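Local atomic coordinates of structure-specific endonuclease subunit SLX1 (Candida glabrata, PDB entry 4XLG), a protein that probably acts as the catalytic subunit of the SLX1-SLX4 endonuclease, which cuts branched DNA close to junctions during repair and recombination. Residues Leu130-Gln135 with Tyr159-Ser164; Ile19-Ser24 with Asp55-Trp60; Ala199-Thr204 with Ile292-Lys297. The protein carries 1 engineered substitution. One frame throughout, in Å; residues are numbered along the deposited sequence. Where two conformers were deposited one is given.

Contact 2 comes first along the chain, contact 1 follows, and contact 3 closes last, each finished before the next opens. Contact 2 joins loops at the ends of strands 12-18, 25-30 and 60-67 of a mixed sheet in the GIY-YIG region, while contact 1 pairs strands 129-132 and 160-168 at the other side of that sheet. Their centres are about 22 Å apart. Contact 3 lies about 22 Å from contact 1 and about 37 Å from contact 2, centre to centre. Helix 176-213 runs past all three, touching side chains of contacts 1 and 2 and supplying one segment of contact 3, so it spans from the nuclease sheet to the zinc-binding region.

Contact 1: Leu130-Gln135 with Tyr159-Ser164; sequences LHFFNQ and YTVSLS
Leu-163 lies against the CB end of Phe-132 at the edge of a parallel strand pair. Its CG stands anti to the backbone N (chi1 173°), and beyond it CD1 comes within 3.7 Å of Phe-132 CB and also meets the backbone of Gln-135, where segment 130-135 passes into helix 135-143. Val-161 CG1 meets the edge of the Phe-132 ring, 3.9 Å from CE2. Leu-130, nearly as deeply covered, is held mostly through its backbone: its N-H reaches Thr-160 O over 2.7 Å, almost straight, and its O takes the N-H of Ser-162 at 2.9 Å while also receiving a CA-H contact from Val-161. Two further backbone bonds, Phe-132 N to Ser-162 O and Ser-164 N to Phe-132 O, continue the pairing.

On the face that carries His-131 and Ser-162, the imidazole is held at its edge by Ser-162 OG and, from the end of the contact, by Ser-164 OG. Ser-162 OG lies 2.9 Å from His-131 ND1, and Ser-164 OG lies 2.8 Å from His-131 NE2, both near the ring plane. With both nitrogens engaged the ring's rotation is fixed. Phe-133 lays a ring face against His-131 CD2 and brings CD1 to 3.4 Å from Ser-164 OG.

Strand 160-168 lies at one border of the sheet within this chain, and strand 129-132 separates it from antiparallel strand 60-67. Helix 135-143 links the parallel pair as a beta-alpha-beta crossover and covers Leu-130, Phe-132 and Val-161, with Trp-141 prominent; His-131 and Phe-133 face helix 176-213 instead.

Contact 2: Ile19-Ser24 with Asp55-Trp60; sequences ISKRQS and DGTRPW
The indole of Trp-60 meets Ser-24 at its edge, where Ser-24 O lies near the ring plane, 3.5 Å from CZ3. Over one face of the same indole sits Thr-57 CG2, 3.3 Å above the plane and offset toward the rim. The guanidinium of Arg-22 has Ile-19 CA at its edge, and its NH1 bonds back to Ile-19 O at 3.2 Å, tilted out of the guanidinium plane. Asp-55 presents a third flat group: OD1 takes Thr-57 OG1 on its syn side at 2.7 Å and the N-H of Thr-57 from above the carboxylate plane, while OD2 forms a long salt bridge with Lys-21 NZ at 3.5 Å. Lys-21 CD rests near Thr-57 OG1, and the chain then bends at the CD-CE step (chi3 81°).

Between the backbones, Ile-19 N donates to Pro-59 O at 3.1 Å, close to straight and in the carbonyl plane. The side chains of Ile-19 and Pro-59 cross at about a right angle, with Ile-19 CD1 3.9 Å from Pro-59 CG, just after the cis peptide bond that leads into the proline. Three waters bridge the segments: one accepts from Ser-20 N and lies by Gly-56 O and Pro-59 O, a second joins Lys-21 NZ to Asp-55 O, and a third links Ser-24 OG to Thr-57 OG1.

An Asx turn at Asp-55 thus docks against the type I turn Lys-21 to Ser-24, part of the loop that connects strands 12-18 and 25-30, the hairpin that carries the signature motifs of the GIY-YIG nuclease fold.

Contact 3: Ala199-Thr204 with Ile292-Lys297; sequences AEKTKT and IYYSIK
Lys-201 makes the one charged interaction, a cation-pi contact with Tyr-293: NZ stands over the ring face, 3.5 Å from the centroid and 13° off the normal. The chain is extended beyond CG, and that carries the ammonium across the ring.

CH-pi contacts supplement it. Lys-201 CE sits 3.9 Å from the Tyr-293 centroid over the same ring. Thr-204 CG2 lies over one face of the Tyr-294 ring, 4.0 Å from its centroid, and Tyr-293 CD2 covers the centre of the opposite face, so this ring is sandwiched.

Plain van der Waals packing completes the contact. Lys-201 CD lies 3.6 Å from Tyr-293 CZ. Tyr-294 OH pushes between the two residues of the long helix, 3.4 Å from Thr-204 CB and 3.6 Å from Lys-201 CA, while Lys-201 O lies at the ring edge. No hydrogen bond joins the segments, whose axes stay 11.6 Å apart at 58°, a gap the long side chains bridge.

The polar ends are satisfied by Asp-9 near the N-terminus: its O accepts from Lys-201 NZ, and its OD1 bonds with Tyr-293 OH. Helix 176-213 and helix 288-299, which follows the zinc-binding region, are joined by a lysine laid over a tyrosine face and by CH-pi and van der Waals contacts, and the ring face and Asp-9 would both tend to stabilise the positive charge of Lys-201.

Contact 1: Leu130-Gln135 with Tyr159-Ser164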
loop_
_atom_site.group_PDB
_atom_site.type_symbol
_atom_site.label_atom_id
_atom_site.label_comp_id
_atom_site.label_asym_id
_atom_site.label_seq_id
_atom_site.Cartn_x
_atom_site.Cartn_y
_atom_site.Cartn_z
ATOM N N LEU B 130 7.615 3.140 4.493
ATOM C CA LEU B 130 7.615 3.446 5.930
ATOM C C LEU B 130 8.308 4.824 6.092
ATOM O O LEU B 130 9.492 4.963 5.790
ATOM C CB LEU B 130 8.374 2.340 6.703
ATOM C CG LEU B 130 8.781 2.704 8.141
ATOM C CD1 LEU B 130 7.538 3.030 8.989
ATOM C CD2 LEU B 130 9.588 1.496 8.670
ATOM N N HIS B 131 7.570 5.816 6.586
ATOM C CA HIS B 131 8.113 7.172 6.683
ATOM C C HIS B 131 8.173 7.599 8.152
ATOM O O HIS B 131 7.133 7.525 8.843
ATOM C CB HIS B 131 7.216 8.186 5.960
ATOM C CG HIS B 131 7.762 9.585 6.051
ATOM N ND1 HIS B 131 8.746 10.059 5.205
ATOM C CD2 HIS B 131 7.541 10.576 6.962
ATOM C CE1 HIS B 131 9.096 11.281 5.570
ATOM N NE2 HIS B 131 8.362 11.625 6.622
ATOM N N PHE B 132 9.341 8.077 8.599
ATOM C CA PHE B 132 9.480 8.638 9.964
ATOM C C PHE B 132 9.488 10.158 9.991
ATOM O O PHE B 132 10.156 10.797 9.173
ATOM C CB PHE B 132 10.804 8.136 10.608
ATOM C CG PHE B 132 10.768 6.675 10.859
ATOM C CD1 PHE B 132 10.133 6.197 12.015
ATOM C CD2 PHE B 132 11.315 5.773 9.956
ATOM C CE1 PHE B 132 10.052 4.813 12.285
ATOM C CE2 PHE B 132 11.290 4.368 10.222
ATOM C CZ PHE B 132 10.638 3.881 11.380
ATOM N N PHE B 133 8.739 10.729 10.928
ATOM C CA PHE B 133 8.736 12.168 11.140
ATOM C C PHE B 133 9.632 12.538 12.294
ATOM O O PHE B 133 9.857 13.733 12.594
ATOM C CB PHE B 133 7.335 12.645 11.462
ATOM C CG PHE B 133 6.348 12.374 10.358
ATOM C CD1 PHE B 133 6.369 13.187 9.191
ATOM C CD2 PHE B 133 5.420 11.323 10.473
ATOM C CE1 PHE B 133 5.433 12.955 8.163
ATOM C CE2 PHE B 133 4.460 11.077 9.445
ATOM C CZ PHE B 133 4.467 11.905 8.287
ATOM N N ASN B 134 10.107 11.506 12.977
ATOM C CA ASN B 134 10.983 11.725 14.145
ATOM C C ASN B 134 12.199 10.835 13.994
ATOM O O ASN B 134 12.062 9.613 13.809
ATOM C CB ASN B 134 10.245 11.416 15.475
ATOM C CG ASN B 134 11.113 11.740 16.712
ATOM O OD1 ASN B 134 12.113 11.063 16.967
ATOM N ND2 ASN B 134 10.744 12.808 17.458
ATOM N N GLN B 135 13.381 11.433 14.021
ATOM C CA GLN B 135 14.626 10.709 13.775
ATOM C C GLN B 135 15.008 9.775 14.932
ATOM O O GLN B 135 15.641 8.738 14.707
ATOM C CB GLN B 135 15.774 11.699 13.512
ATOM C CG GLN B 135 17.161 11.053 13.322
ATOM C CD GLN B 135 17.952 10.920 14.618
ATOM O OE1 GLN B 135 17.851 11.759 15.513
ATOM N NE2 GLN B 135 18.742 9.855 14.721
ATOM N N TYR B 159 10.187 -2.887 0.496
ATOM C CA TYR B 159 9.540 -1.681 1.017
ATOM C C TYR B 159 10.579 -0.546 1.035
ATOM O O TYR B 159 11.772 -0.801 0.907
ATOM C CB TYR B 159 8.933 -1.921 2.409
ATOM C CG TYR B 159 9.927 -2.353 3.453
ATOM C CD1 TYR B 159 10.115 -3.715 3.727
ATOM C CD2 TYR B 159 10.658 -1.419 4.180
ATOM C CE1 TYR B 159 11.038 -4.124 4.687
ATOM C CE2 TYR B 159 11.570 -1.822 5.147
ATOM C CZ TYR B 159 11.759 -3.172 5.385
ATOM O OH TYR B 159 12.665 -3.575 6.338
ATOM N N THR B 160 10.109 0.701 1.091
ATOM C CA THR B 160 10.947 1.904 1.110
ATOM C C THR B 160 10.916 2.503 2.521
ATOM O O THR B 160 9.877 2.457 3.184
ATOM C CB THR B 160 10.428 2.947 0.078
ATOM O OG1 THR B 160 10.542 2.363 -1.202
ATOM C CG2 THR B 160 11.262 4.267 0.084
ATOM N N VAL B 161 12.053 3.028 2.982
ATOM C CA VAL B 161 12.088 3.742 4.286
ATOM C C VAL B 161 12.542 5.173 4.046
ATOM O O VAL B 161 13.540 5.394 3.325
ATOM C CB VAL B 161 13.032 3.044 5.325
ATOM C CG1 VAL B 161 12.894 3.767 6.676
ATOM C CG2 VAL B 161 12.588 1.606 5.483
ATOM N N SER B 162 11.831 6.147 4.621
ATOM C CA SER B 162 12.229 7.534 4.430
ATOM C C SER B 162 12.140 8.271 5.763
ATOM O O SER B 162 11.491 7.804 6.708
ATOM C CB SER B 162 11.381 8.224 3.342
ATOM O OG SER B 162 9.990 8.059 3.592
ATOM N N LEU B 163 12.812 9.421 5.803
ATOM C CA LEU B 163 12.887 10.232 7.032
ATOM C C LEU B 163 12.711 11.684 6.629
ATOM O O LEU B 163 13.374 12.154 5.672
ATOM C CB LEU B 163 14.244 10.034 7.744
ATOM C CG LEU B 163 14.497 10.960 8.952
ATOM C CD1 LEU B 163 13.622 10.549 10.134
ATOM C CD2 LEU B 163 16.023 10.888 9.350
ATOM N N SER B 164 11.818 12.385 7.314
ATOM C CA SER B 164 11.561 13.781 6.968
ATOM C C SER B 164 12.810 14.628 6.994
ATOM O O SER B 164 13.616 14.505 7.897
ATOM C CB SER B 164 10.557 14.396 7.945
ATOM O OG SER B 164 9.235 14.057 7.608
#

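Contact 2: Ile19-Ser24 with Asp55-Trp60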
loop_
_atom_site.group_PDB
_atom_site.type_symbol
_atom_site.label_atom_id
_atom_site.label_comp_id
_atom_site.label_asym_id
_atom_site.label_seq_id
_atom_site.Cartn_x
_atom_site.Cartn_y
_atom_site.Cartn_z
ATOM N N ILE B 19 2.901 13.672 23.192
ATOM C CA ILE B 19 4.109 14.462 23.495
ATOM C C ILE B 19 4.409 14.519 24.980
ATOM O O ILE B 19 5.549 14.329 25.402
ATOM C CB ILE B 19 3.956 15.893 22.865
ATOM C CG1 ILE B 19 3.944 15.683 21.339
ATOM C CG2 ILE B 19 5.113 16.845 23.278
ATOM C CD1 ILE B 19 3.312 16.938 20.578
ATOM N N SER B 20 3.395 14.729 25.786
ATOM C CA SER B 20 3.602 14.799 27.242
ATOM C C SER B 20 3.643 13.394 27.866
ATOM O O SER B 20 4.413 13.168 28.807
ATOM C CB SER B 20 2.474 15.653 27.879
ATOM O OG SER B 20 2.647 15.805 29.282
ATOM N N LYS B 21 2.770 12.485 27.423
ATOM C CA LYS B 21 2.649 11.157 28.105
ATOM C C LYS B 21 3.369 10.175 27.191
ATOM O O LYS B 21 2.778 9.550 26.334
ATOM C CB LYS B 21 1.161 10.768 28.299
ATOM C CG LYS B 21 0.568 11.709 29.344
ATOM C CD LYS B 21 -0.893 11.422 29.774
ATOM C CE LYS B 21 -0.973 10.373 30.762
ATOM N NZ LYS B 21 -2.311 10.416 31.472
ATOM N N ARG B 22 4.677 10.056 27.384
ATOM C CA ARG B 22 5.452 9.498 26.291
ATOM C C ARG B 22 5.327 7.973 26.156
ATOM O O ARG B 22 5.821 7.437 25.169
ATOM C CB ARG B 22 6.890 9.879 26.467
ATOM C CG ARG B 22 6.912 11.427 26.416
ATOM C CD ARG B 22 8.233 11.857 26.103
ATOM N NE ARG B 22 8.735 11.384 24.816
ATOM C CZ ARG B 22 8.205 11.638 23.618
ATOM N NH1 ARG B 22 7.052 12.251 23.497
ATOM N NH2 ARG B 22 8.842 11.233 22.520
ATOM N N GLN B 23 4.678 7.313 27.122
ATOM C CA GLN B 23 4.346 5.872 26.960
ATOM C C GLN B 23 2.972 5.666 26.329
ATOM O O GLN B 23 2.558 4.524 26.173
ATOM C CB GLN B 23 4.414 5.117 28.313
ATOM C CG GLN B 23 5.800 5.268 28.889
ATOM C CD GLN B 23 5.955 4.691 30.305
ATOM O OE1 GLN B 23 5.774 3.513 30.507
ATOM N NE2 GLN B 23 6.302 5.535 31.269
ATOM N N SER B 24 2.266 6.740 25.955
ATOM C CA SER B 24 0.948 6.584 25.273
ATOM C C SER B 24 1.099 6.645 23.768
ATOM O O SER B 24 1.687 7.580 23.226
ATOM C CB SER B 24 -0.103 7.652 25.684
ATOM O OG SER B 24 -0.423 7.532 27.106
ATOM N N ASP B 55 -6.271 15.591 29.712
ATOM C CA ASP B 55 -5.425 15.070 30.792
ATOM C C ASP B 55 -3.946 15.138 30.402
ATOM O O ASP B 55 -3.105 14.575 31.096
ATOM C CB ASP B 55 -5.821 13.644 31.145
ATOM C CG ASP B 55 -5.435 12.628 30.073
ATOM O OD1 ASP B 55 -5.055 12.960 28.939
ATOM O OD2 ASP B 55 -5.518 11.425 30.388
ATOM N N GLY B 56 -3.660 15.864 29.332
ATOM C CA GLY B 56 -2.319 16.003 28.782
ATOM C C GLY B 56 -1.919 14.936 27.759
ATOM O O GLY B 56 -0.809 14.971 27.246
ATOM N N THR B 57 -2.796 13.987 27.438
ATOM C CA THR B 57 -2.472 13.046 26.359
ATOM C C THR B 57 -2.311 13.799 25.022
ATOM O O THR B 57 -1.317 13.635 24.301
ATOM C CB THR B 57 -3.550 11.990 26.198
ATOM O OG1 THR B 57 -3.622 11.246 27.423
ATOM C CG2 THR B 57 -3.172 11.024 25.120
ATOM N N ARG B 58 -3.285 14.637 24.704
ATOM C CA ARG B 58 -3.083 15.618 23.611
ATOM C C ARG B 58 -2.158 16.776 24.035
ATOM O O ARG B 58 -2.184 17.241 25.183
ATOM C CB ARG B 58 -4.450 16.192 23.216
ATOM C CG ARG B 58 -5.413 15.137 22.709
ATOM C CD ARG B 58 -6.769 15.878 22.694
ATOM N NE ARG B 58 -7.816 15.058 22.152
ATOM C CZ ARG B 58 -8.555 14.207 22.862
ATOM N NH1 ARG B 58 -8.294 14.015 24.162
ATOM N NH2 ARG B 58 -9.548 13.557 22.263
ATOM N N PRO B 59 -1.356 17.290 23.097
ATOM C CA PRO B 59 -1.306 16.840 21.701
ATOM C C PRO B 59 -0.444 15.602 21.464
ATOM O O PRO B 59 0.545 15.352 22.209
ATOM C CB PRO B 59 -0.635 18.047 20.959
ATOM C CG PRO B 59 0.208 18.726 22.053
ATOM C CD PRO B 59 -0.557 18.519 23.368
ATOM N N TRP B 60 -0.771 14.921 20.391
ATOM C CA TRP B 60 -0.027 13.773 19.909
ATOM C C TRP B 60 1.002 14.221 18.896
ATOM O O TRP B 60 0.725 15.102 18.077
ATOM C CB TRP B 60 -0.987 12.802 19.195
ATOM C CG TRP B 60 -2.041 12.194 20.031
ATOM C CD1 TRP B 60 -3.349 12.634 20.165
ATOM C CD2 TRP B 60 -1.945 10.979 20.761
ATOM N NE1 TRP B 60 -4.053 11.753 20.962
ATOM C CE2 TRP B 60 -3.221 10.720 21.319
ATOM C CE3 TRP B 60 -0.900 10.073 20.989
ATOM C CZ2 TRP B 60 -3.489 9.581 22.095
ATOM C CZ3 TRP B 60 -1.158 8.927 21.764
ATOM C CH2 TRP B 60 -2.436 8.690 22.311
HETATM O O HOH W 1 0.855 15.794 25.042
HETATM O O HOH W 2 -2.900 12.873 33.093
HETATM O O HOH W 3 -2.854 8.640 27.644
#

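Contact 3: Ala199-Thr204 with Ile292-Lys297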
loop_
_atom_site.group_PDB
_atom_site.type_symbol
_atom_site.label_atom_id
_atom_site.label_comp_id
_atom_site.label_asym_id
_atom_site.label_seq_id
_atom_site.Cartn_x
_atom_site.Cartn_y
_atom_site.Cartn_z
ATOM N N ALA B 199 0.975 16.162 -4.828
ATOM C CA ALA B 199 1.427 16.980 -5.948
ATOM C C ALA B 199 2.266 16.157 -6.929
ATOM O O ALA B 199 2.210 16.369 -8.161
ATOM C CB ALA B 199 2.247 18.168 -5.414
ATOM N N GLU B 200 3.067 15.243 -6.395
ATOM C CA GLU B 200 3.883 14.395 -7.251
ATOM C C GLU B 200 3.030 13.441 -8.094
ATOM O O GLU B 200 3.326 13.246 -9.269
ATOM C CB GLU B 200 4.886 13.571 -6.434
ATOM C CG GLU B 200 6.006 14.448 -5.853
ATOM C CD GLU B 200 6.958 13.704 -4.901
ATOM O OE1 GLU B 200 6.553 12.674 -4.285
ATOM O OE2 GLU B 200 8.111 14.181 -4.763
ATOM N N LYS B 201 2.003 12.848 -7.490
ATOM C CA LYS B 201 1.114 11.983 -8.262
ATOM C C LYS B 201 0.379 12.813 -9.316
ATOM O O LYS B 201 0.147 12.335 -10.427
ATOM C CB LYS B 201 0.106 11.296 -7.364
ATOM C CG LYS B 201 0.773 10.121 -6.607
ATOM C CD LYS B 201 -0.258 9.350 -5.759
ATOM C CE LYS B 201 0.336 7.945 -5.393
ATOM N NZ LYS B 201 -0.770 7.048 -4.940
ATOM N N THR B 202 -0.037 14.020 -8.936
ATOM C CA THR B 202 -0.726 14.890 -9.922
ATOM C C THR B 202 0.153 15.143 -11.124
ATOM O O THR B 202 -0.287 15.006 -12.273
ATOM C CB THR B 202 -1.162 16.241 -9.273
ATOM O OG1 THR B 202 -1.997 15.926 -8.133
ATOM C CG2 THR B 202 -1.929 17.089 -10.255
ATOM N N LYS B 203 1.400 15.538 -10.860
ATOM C CA LYS B 203 2.346 15.827 -11.931
ATOM C C LYS B 203 2.583 14.594 -12.828
ATOM O O LYS B 203 2.579 14.700 -14.075
ATOM C CB LYS B 203 3.670 16.328 -11.335
ATOM C CG LYS B 203 4.768 16.613 -12.389
ATOM C CD LYS B 203 6.120 16.848 -11.695
ATOM C CE LYS B 203 7.247 17.099 -12.686
ATOM N NZ LYS B 203 7.184 18.441 -13.339
ATOM N N THR B 204 2.809 13.441 -12.203
ATOM C CA THR B 204 3.076 12.227 -12.962
ATOM C C THR B 204 1.861 11.786 -13.801
ATOM O O THR B 204 2.014 11.399 -14.954
ATOM C CB THR B 204 3.533 11.097 -12.013
ATOM O OG1 THR B 204 4.679 11.586 -11.301
ATOM C CG2 THR B 204 3.939 9.828 -12.791
ATOM N N ILE B 292 -0.232 0.028 -11.136
ATOM C CA ILE B 292 -1.680 -0.077 -11.117
ATOM C C ILE B 292 -2.354 1.233 -10.749
ATOM O O ILE B 292 -3.428 1.596 -11.305
ATOM C CB ILE B 292 -2.117 -1.160 -10.107
ATOM C CG1 ILE B 292 -1.564 -2.568 -10.548
ATOM C CG2 ILE B 292 -3.642 -1.237 -10.045
ATOM C CD1 ILE B 292 -1.971 -3.008 -12.039
ATOM N N TYR B 293 -1.748 1.945 -9.800
ATOM C CA TYR B 293 -2.303 3.250 -9.398
ATOM C C TYR B 293 -2.507 4.144 -10.632
ATOM O O TYR B 293 -3.606 4.631 -10.894
ATOM C CB TYR B 293 -1.408 3.979 -8.394
ATOM C CG TYR B 293 -1.859 5.423 -8.187
ATOM C CD1 TYR B 293 -2.948 5.718 -7.341
ATOM C CD2 TYR B 293 -1.241 6.470 -8.894
ATOM C CE1 TYR B 293 -3.427 7.062 -7.205
ATOM C CE2 TYR B 293 -1.694 7.811 -8.769
ATOM C CZ TYR B 293 -2.789 8.084 -7.919
ATOM O OH TYR B 293 -3.216 9.344 -7.777
ATOM N N TYR B 294 -1.459 4.300 -11.426
ATOM C CA TYR B 294 -1.601 5.209 -12.550
ATOM C C TYR B 294 -2.497 4.603 -13.644
ATOM O O TYR B 294 -3.256 5.321 -14.306
ATOM C CB TYR B 294 -0.226 5.553 -13.116
ATOM C CG TYR B 294 0.549 6.446 -12.166
ATOM C CD1 TYR B 294 0.175 7.786 -11.986
ATOM C CD2 TYR B 294 1.623 5.944 -11.435
ATOM C CE1 TYR B 294 0.862 8.619 -11.085
ATOM C CE2 TYR B 294 2.334 6.763 -10.545
ATOM C CZ TYR B 294 1.930 8.086 -10.350
ATOM O OH TYR B 294 2.632 8.921 -9.497
ATOM N N SER B 295 -2.379 3.291 -13.825
ATOM C CA SER B 295 -3.123 2.599 -14.857
ATOM C C SER B 295 -4.613 2.815 -14.688
ATOM O O SER B 295 -5.323 3.236 -15.608
ATOM C CB SER B 295 -2.797 1.077 -14.835
ATOM O OG SER B 295 -3.354 0.514 -16.014
ATOM N N ILE B 296 -5.098 2.545 -13.498
ATOM C CA ILE B 296 -6.530 2.653 -13.250
ATOM C C ILE B 296 -6.991 4.094 -13.206
ATOM O O ILE B 296 -8.016 4.441 -13.792
ATOM C CB ILE B 296 -6.898 1.953 -11.924
ATOM C CG1 ILE B 296 -6.646 0.453 -12.045
ATOM C CG2 ILE B 296 -8.341 2.267 -11.523
ATOM C CD1 ILE B 296 -6.914 -0.233 -10.715
ATOM N N LYS B 297 -6.198 4.978 -12.597
ATOM C CA LYS B 297 -6.664 6.362 -12.496
ATOM C C LYS B 297 -6.706 7.058 -13.859
ATOM O O LYS B 297 -7.571 7.914 -14.112
ATOM C CB LYS B 297 -5.772 7.143 -11.535
ATOM C CG LYS B 297 -6.394 8.505 -11.191
ATOM C CD LYS B 297 -5.744 8.993 -9.928
ATOM C CE LYS B 297 -6.346 10.319 -9.510
ATOM N NZ LYS B 297 -7.819 10.254 -9.329
#